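Local coordinates for uncharacterized protein (Bacteroides uniformis, PDB 4JPQ) that is of unknown function but probably binds carbohydrate through a domain of carbohydrate-binding family 9, at residues A[25-29]-A[30-34]; A[159-162]-A[163-167]. One frame throughout, in Å; residues are numbered along the deposited sequence.

Interaction 1 ends the short helix 23-29 at the surface, whereas interaction 2 turns the chain out of strand 152-162 in a partly buried region nearer the centre of the molecule. Their centres lie 20 Å apart and their nearest atoms about 8 Å apart, without touching. Strand 61-70 connects them: it pairs antiparallel with strand 152-162, and its L63 is touched by L26 of interaction 1 and by V160 of interaction 2. Neither contact can be tied to a carbohydrate site. A sulfate ion, probably from the crystallisation liquor, lies about 6 Å from the side chain of V163, which does not by itself identify a binding pocket.

Interaction 1 (A[25-29]-A[30-34]); sequences SLLDG and NGIEF
The carbonyl oxygen of L26 is gripped twice by N30, once by the side-chain amide and once by the backbone. N30 ND2 donates to L26 O over 2.8 Å in a nearly straight bond (163°), with the oxygen lying in the plane of the side-chain amide. The second donor, N30 N, stands 3.1 Å from L26 O and gives a more bent bond. The two nitrogens approach from opposite faces of the carbonyl plane, both tilted from it. The side-chain bond is set by the first torsion of N30 (-65°), which places CG beside the backbone N and swings the amide back toward the preceding turn. L26 CD1 lies 4.0 Å from N30 ND2.

Helix 23-29 ends in a Schellman motif, N30 being the first residue to leave helical conformation and G31, at positive phi, the C-prime residue. Its two characteristic bonds are nested: I32 N reaches back to L27 O at 3.0 Å and almost linearly (174°), and inside this loop G31 N makes a weak bond to D28 O at 3.3 Å. L27 O also receives a weak, bent bond from N30 N. L27 O and D28 O are thus taken up by the backbone that follows the helix.

The same reversal brings the side chain of I32 against that of L27, the apolar contact expected between these two positions of a Schellman motif. I32 CG1 meets L27 CD2 at 3.8 Å, and the two side chains cross at a slant. L27 also packs on A56 of strand 50-57 and H65 of strand 61-70. R54 of strand 50-57 ties both sides of the turn together, since its NH1 forms a salt bridge with D28 OD1 and a hydrogen bond with I32 O.

Interaction 2 (A[159-162]-A[163-167]); sequences MVIP and VSAFF
The pyrrolidine ring of P162 is met at two of its corners by the turn that follows it: S164 OG lies 3.7 Å from P162 CB, and A165 CB lies 4.2 Å from P162 CD. With a first torsion of 56°, S164 holds OG between its own backbone N and carbonyl carbon, from where it reaches back to the proline. Farther along, the ring of F167 has A165 O at its edge, in the ring plane, while the ring of F166 meets that of Y103 with the planes at about 50°.

The turn is closed by A165 N, which donates to P162 O over 2.9 Å. The bond is moderately bent, and the donor stands above the carbonyl plane instead of within it. V163 and S164, both helical in backbone conformation, occupy the middle of this tight turn and begin a 3-10 segment, continued by the bond from F166 N to V163 O at 3.3 Å. An inverse gamma turn centred on F166 follows, its closing bond from F167 N to A165 O being weak. A165 CB also meets I161 CG2, at 4.2 Å.

The turn follows directly on strand 152-162 and leads the chain into the loop toward strand 178-186. M134 of helix 129-134 touches P162 and S164, V135 touches I161 and A165, and F105 of strand 102-108 packs against I161 and F166.

Interaction 1 (A[25-29]-A[30-34])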
ATOM      1  N   SER A  25      -1.956 -13.006  11.851  1.00 47.25           N
ATOM      2  CA  SER A  25      -1.896 -14.395  12.314  1.00 49.80           C
ATOM      3  C   SER A  25      -1.805 -15.375  11.141  1.00 51.97           C
ATOM      4  O   SER A  25      -0.994 -16.290  11.151  1.00 52.24           O
ATOM      5  CB  SER A  25      -3.144 -14.715  13.116  1.00 48.55           C
ATOM      6  OG  SER A  25      -3.217 -16.089  13.402  1.00 59.68           O
ATOM      7  N   LEU A  26      -2.629 -15.153  10.126  1.00 55.84           N
ATOM      8  CA  LEU A  26      -2.622 -15.985   8.919  1.00 54.37           C
ATOM      9  C   LEU A  26      -1.243 -16.009   8.271  1.00 55.10           C
ATOM     10  O   LEU A  26      -0.737 -17.078   7.914  1.00 57.92           O
ATOM     11  CB  LEU A  26      -3.645 -15.466   7.905  1.00 50.68           C
ATOM     12  CG  LEU A  26      -3.864 -16.264   6.629  1.00 57.50           C
ATOM     13  CD1 LEU A  26      -4.358 -17.657   6.957  1.00 66.13           C
ATOM     14  CD2 LEU A  26      -4.867 -15.560   5.740  1.00 61.06           C
ATOM     15  N   LEU A  27      -0.643 -14.827   8.152  1.00 51.13           N
ATOM     16  CA  LEU A  27       0.663 -14.673   7.532  1.00 50.01           C
ATOM     17  C   LEU A  27       1.788 -15.284   8.360  1.00 53.43           C
ATOM     18  O   LEU A  27       2.690 -15.917   7.783  1.00 52.78           O
ATOM     19  CB  LEU A  27       0.920 -13.213   7.182  1.00 48.53           C
ATOM     20  CG  LEU A  27      -0.071 -12.619   6.153  1.00 47.30           C
ATOM     21  CD1 LEU A  27       0.222 -11.148   5.976  1.00 42.40           C
ATOM     22  CD2 LEU A  27      -0.030 -13.300   4.792  1.00 52.03           C
ATOM     23  N   ASP A  28       1.733 -15.125   9.689  1.00 53.32           N
ATOM     24  CA  ASP A  28       2.724 -15.770  10.583  1.00 54.76           C
ATOM     25  C   ASP A  28       2.587 -17.299  10.516  1.00 55.85           C
ATOM     26  O   ASP A  28       3.593 -18.015  10.611  1.00 54.18           O
ATOM     27  CB  ASP A  28       2.592 -15.295  12.038  1.00 58.45           C
ATOM     28  CG  ASP A  28       3.049 -13.858  12.249  1.00 64.63           C
ATOM     29  OD1 ASP A  28       3.657 -13.242  11.347  1.00 66.97           O
ATOM     30  OD2 ASP A  28       2.792 -13.324  13.348  1.00 67.51           O
ATOM     31  N   GLY A  29       1.347 -17.772  10.345  1.00 56.98           N
ATOM     32  CA  GLY A  29       1.032 -19.192  10.204  1.00 58.62           C
ATOM     33  C   GLY A  29       1.618 -19.825   8.963  1.00 60.79           C
ATOM     34  O   GLY A  29       1.961 -21.015   8.983  1.00 66.94           O
ATOM     35  N   ASN A  30       1.726 -19.036   7.890  1.00 59.13           N
ATOM     36  CA  ASN A  30       2.336 -19.483   6.621  1.00 61.46           C
ATOM     37  C   ASN A  30       3.812 -19.066   6.420  1.00 55.84           C
ATOM     38  O   ASN A  30       4.392 -19.348   5.371  1.00 60.95           O
ATOM     39  CB  ASN A  30       1.461 -19.077   5.420  1.00 56.50           C
ATOM     40  CG  ASN A  30       0.110 -19.772   5.422  1.00 58.99           C
ATOM     41  OD1 ASN A  30      -0.080 -20.810   4.757  1.00 60.57           O
ATOM     42  ND2 ASN A  30      -0.813 -19.266   6.234  1.00 57.04           N
ATOM     43  N   GLY A  31       4.422 -18.465   7.441  1.00 52.51           N
ATOM     44  CA  GLY A  31       5.825 -18.052   7.400  1.00 53.72           C
ATOM     45  C   GLY A  31       6.143 -17.025   6.331  1.00 54.30           C
ATOM     46  O   GLY A  31       7.174 -17.125   5.688  1.00 61.34           O
ATOM     47  N   ILE A  32       5.268 -16.033   6.158  1.00 52.00           N
ATOM     48  CA  ILE A  32       5.439 -14.992   5.134  1.00 56.52           C
ATOM     49  C   ILE A  32       6.373 -13.930   5.699  1.00 51.13           C
ATOM     50  O   ILE A  32       6.000 -13.243   6.625  1.00 51.13           O
ATOM     51  CB  ILE A  32       4.077 -14.382   4.697  1.00 58.93           C
ATOM     52  CG1 ILE A  32       3.084 -15.481   4.270  1.00 60.87           C
ATOM     53  CG2 ILE A  32       4.274 -13.380   3.564  1.00 65.49           C
ATOM     54  CD1 ILE A  32       3.582 -16.438   3.192  1.00 62.93           C
ATOM     55  N   GLU A  33       7.567 -13.794   5.122  1.00 60.57           N
ATOM     56  CA  GLU A  33       8.614 -12.899   5.651  1.00 68.16           C
ATOM     57  C   GLU A  33       8.382 -11.420   5.344  1.00 64.93           C
ATOM     58  O   GLU A  33       7.775 -11.078   4.329  1.00 60.65           O
ATOM     59  CB  GLU A  33       9.996 -13.261   5.059  1.00 86.41           C
ATOM     60  CG  GLU A  33      11.136 -13.220   6.064  1.00103.11           C
ATOM     61  CD  GLU A  33      11.164 -14.439   6.976  1.00103.20           C
ATOM     62  OE1 GLU A  33      10.318 -15.345   6.830  1.00 93.54           O
ATOM     63  OE2 GLU A  33      12.052 -14.499   7.849  1.00112.13           O
ATOM     64  N   PHE A  34       8.927 -10.557   6.205  1.00 69.84           N
ATOM     65  CA  PHE A  34       8.866  -9.096   6.011  1.00 59.26           C
ATOM     66  C   PHE A  34       9.981  -8.614   5.085  1.00 55.99           C
ATOM     67  O   PHE A  34      11.065  -9.183   5.054  1.00 60.27           O
ATOM     68  CB  PHE A  34       8.923  -8.325   7.338  1.00 60.27           C
ATOM     69  CG  PHE A  34       7.679  -8.457   8.159  1.00 57.97           C
ATOM     70  CD1 PHE A  34       6.539  -7.722   7.830  1.00 54.82           C
ATOM     71  CD2 PHE A  34       7.630  -9.322   9.248  1.00 61.49           C
ATOM     72  CE1 PHE A  34       5.369  -7.849   8.576  1.00 56.31           C
ATOM     73  CE2 PHE A  34       6.463  -9.454   9.998  1.00 68.93           C
ATOM     74  CZ  PHE A  34       5.327  -8.722   9.658  1.00 60.24           C
TER

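Interaction 2 (A[159-162]-A[163-167])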
HETATM    1  N   MSE A 159      -4.386  -4.493   4.450  1.00 40.44           N
HETATM    2  CA  MSE A 159      -5.303  -4.301   3.338  1.00 47.52           C
HETATM    3  C   MSE A 159      -5.517  -5.652   2.708  1.00 45.35           C
HETATM    4  O   MSE A 159      -4.549  -6.370   2.431  1.00 46.63           O
HETATM    5  CB  MSE A 159      -4.726  -3.358   2.271  1.00 50.31           C
HETATM    6  CG  MSE A 159      -4.727  -1.906   2.722  1.00 47.82           C
HETATM    7 SE   MSE A 159      -4.308  -0.754   1.188  0.75 35.35          SE
HETATM    8  CE  MSE A 159      -2.405  -0.313   1.494  1.00 42.33           C
ATOM      9  N   VAL A 160      -6.780  -6.008   2.491  1.00 44.88           N
ATOM     10  CA  VAL A 160      -7.174  -7.236   1.780  1.00 47.47           C
ATOM     11  C   VAL A 160      -7.822  -6.716   0.487  1.00 47.96           C
ATOM     12  O   VAL A 160      -8.934  -6.191   0.518  1.00 52.77           O
ATOM     13  CB  VAL A 160      -8.153  -8.082   2.601  1.00 49.15           C
ATOM     14  CG1 VAL A 160      -8.526  -9.359   1.860  1.00 53.38           C
ATOM     15  CG2 VAL A 160      -7.550  -8.401   3.956  1.00 61.63           C
ATOM     16  N   ILE A 161      -7.095  -6.811  -0.623  1.00 46.29           N
ATOM     17  CA  ILE A 161      -7.526  -6.254  -1.912  1.00 47.38           C
ATOM     18  C   ILE A 161      -8.084  -7.357  -2.823  1.00 45.43           C
ATOM     19  O   ILE A 161      -7.305  -8.131  -3.380  1.00 48.55           O
ATOM     20  CB  ILE A 161      -6.347  -5.521  -2.599  1.00 47.71           C
ATOM     21  CG1 ILE A 161      -5.846  -4.370  -1.714  1.00 46.10           C
ATOM     22  CG2 ILE A 161      -6.759  -4.977  -3.965  1.00 53.75           C
ATOM     23  CD1 ILE A 161      -4.516  -3.786  -2.147  1.00 52.06           C
ATOM     24  N   PRO A 162      -9.429  -7.450  -2.963  1.00 50.55           N
ATOM     25  CA  PRO A 162      -9.953  -8.466  -3.881  1.00 53.17           C
ATOM     26  C   PRO A 162      -9.621  -8.137  -5.329  1.00 56.47           C
ATOM     27  O   PRO A 162      -9.506  -6.966  -5.696  1.00 51.81           O
ATOM     28  CB  PRO A 162     -11.476  -8.403  -3.667  1.00 51.42           C
ATOM     29  CG  PRO A 162     -11.637  -7.729  -2.360  1.00 58.28           C
ATOM     30  CD  PRO A 162     -10.547  -6.699  -2.366  1.00 52.42           C
ATOM     31  N   VAL A 163      -9.509  -9.176  -6.138  1.00 63.81           N
ATOM     32  CA  VAL A 163      -9.208  -9.052  -7.561  1.00 59.76           C
ATOM     33  C   VAL A 163     -10.238  -8.130  -8.286  1.00 54.86           C
ATOM     34  O   VAL A 163      -9.881  -7.384  -9.200  1.00 54.95           O
ATOM     35  CB  VAL A 163      -9.079 -10.471  -8.164  1.00 69.41           C
ATOM     36  CG1 VAL A 163     -10.447 -11.143  -8.336  1.00 82.27           C
ATOM     37  CG2 VAL A 163      -8.329 -10.431  -9.459  1.00 79.90           C
ATOM     38  N   SER A 164     -11.497  -8.155  -7.830  1.00 54.35           N
ATOM     39  CA  SER A 164     -12.569  -7.272  -8.335  1.00 49.32           C
ATOM     40  C   SER A 164     -12.337  -5.786  -8.066  1.00 50.21           C
ATOM     41  O   SER A 164     -12.913  -4.954  -8.761  1.00 51.30           O
ATOM     42  CB  SER A 164     -13.921  -7.673  -7.747  1.00 52.51           C
ATOM     43  OG  SER A 164     -13.881  -7.660  -6.327  1.00 53.80           O
ATOM     44  N   ALA A 165     -11.520  -5.441  -7.061  1.00 53.17           N
ATOM     45  CA  ALA A 165     -11.180  -4.023  -6.782  1.00 51.90           C
ATOM     46  C   ALA A 165     -10.332  -3.370  -7.872  1.00 54.72           C
ATOM     47  O   ALA A 165     -10.178  -2.148  -7.852  1.00 60.59           O
ATOM     48  CB  ALA A 165     -10.500  -3.862  -5.446  1.00 55.92           C
ATOM     49  N   PHE A 166      -9.765  -4.145  -8.806  1.00 56.30           N
ATOM     50  CA  PHE A 166      -9.110  -3.565  -9.982  1.00 62.91           C
ATOM     51  C   PHE A 166     -10.261  -3.169 -10.926  1.00 70.36           C
ATOM     52  O   PHE A 166     -10.493  -3.783 -11.975  1.00 76.23           O
ATOM     53  CB  PHE A 166      -8.149  -4.563 -10.617  1.00 64.45           C
ATOM     54  CG  PHE A 166      -6.975  -4.922  -9.744  1.00 54.98           C
ATOM     55  CD1 PHE A 166      -6.144  -3.931  -9.237  1.00 57.06           C
ATOM     56  CD2 PHE A 166      -6.650  -6.247  -9.493  1.00 55.59           C
ATOM     57  CE1 PHE A 166      -5.046  -4.254  -8.448  1.00 61.36           C
ATOM     58  CE2 PHE A 166      -5.539  -6.581  -8.732  1.00 60.61           C
ATOM     59  CZ  PHE A 166      -4.740  -5.582  -8.197  1.00 60.48           C
ATOM     60  N   PHE A 167     -10.930  -2.082 -10.544  1.00 65.63           N
ATOM     61  CA  PHE A 167     -12.205  -1.643 -11.137  1.00 62.77           C
ATOM     62  C   PHE A 167     -12.246  -1.276 -12.614  1.00 64.62           C
ATOM     63  O   PHE A 167     -13.341  -1.192 -13.179  1.00 68.39           O
ATOM     64  CB  PHE A 167     -12.885  -0.559 -10.266  1.00 62.05           C
ATOM     65  CG  PHE A 167     -12.181   0.778 -10.228  1.00 58.43           C
ATOM     66  CD1 PHE A 167     -11.162   1.029  -9.319  1.00 54.69           C
ATOM     67  CD2 PHE A 167     -12.596   1.813 -11.059  1.00 64.26           C
ATOM     68  CE1 PHE A 167     -10.532   2.268  -9.275  1.00 54.91           C
ATOM     69  CE2 PHE A 167     -11.978   3.061 -11.019  1.00 67.28           C
ATOM     70  CZ  PHE A 167     -10.939   3.287 -10.125  1.00 60.21           C
TER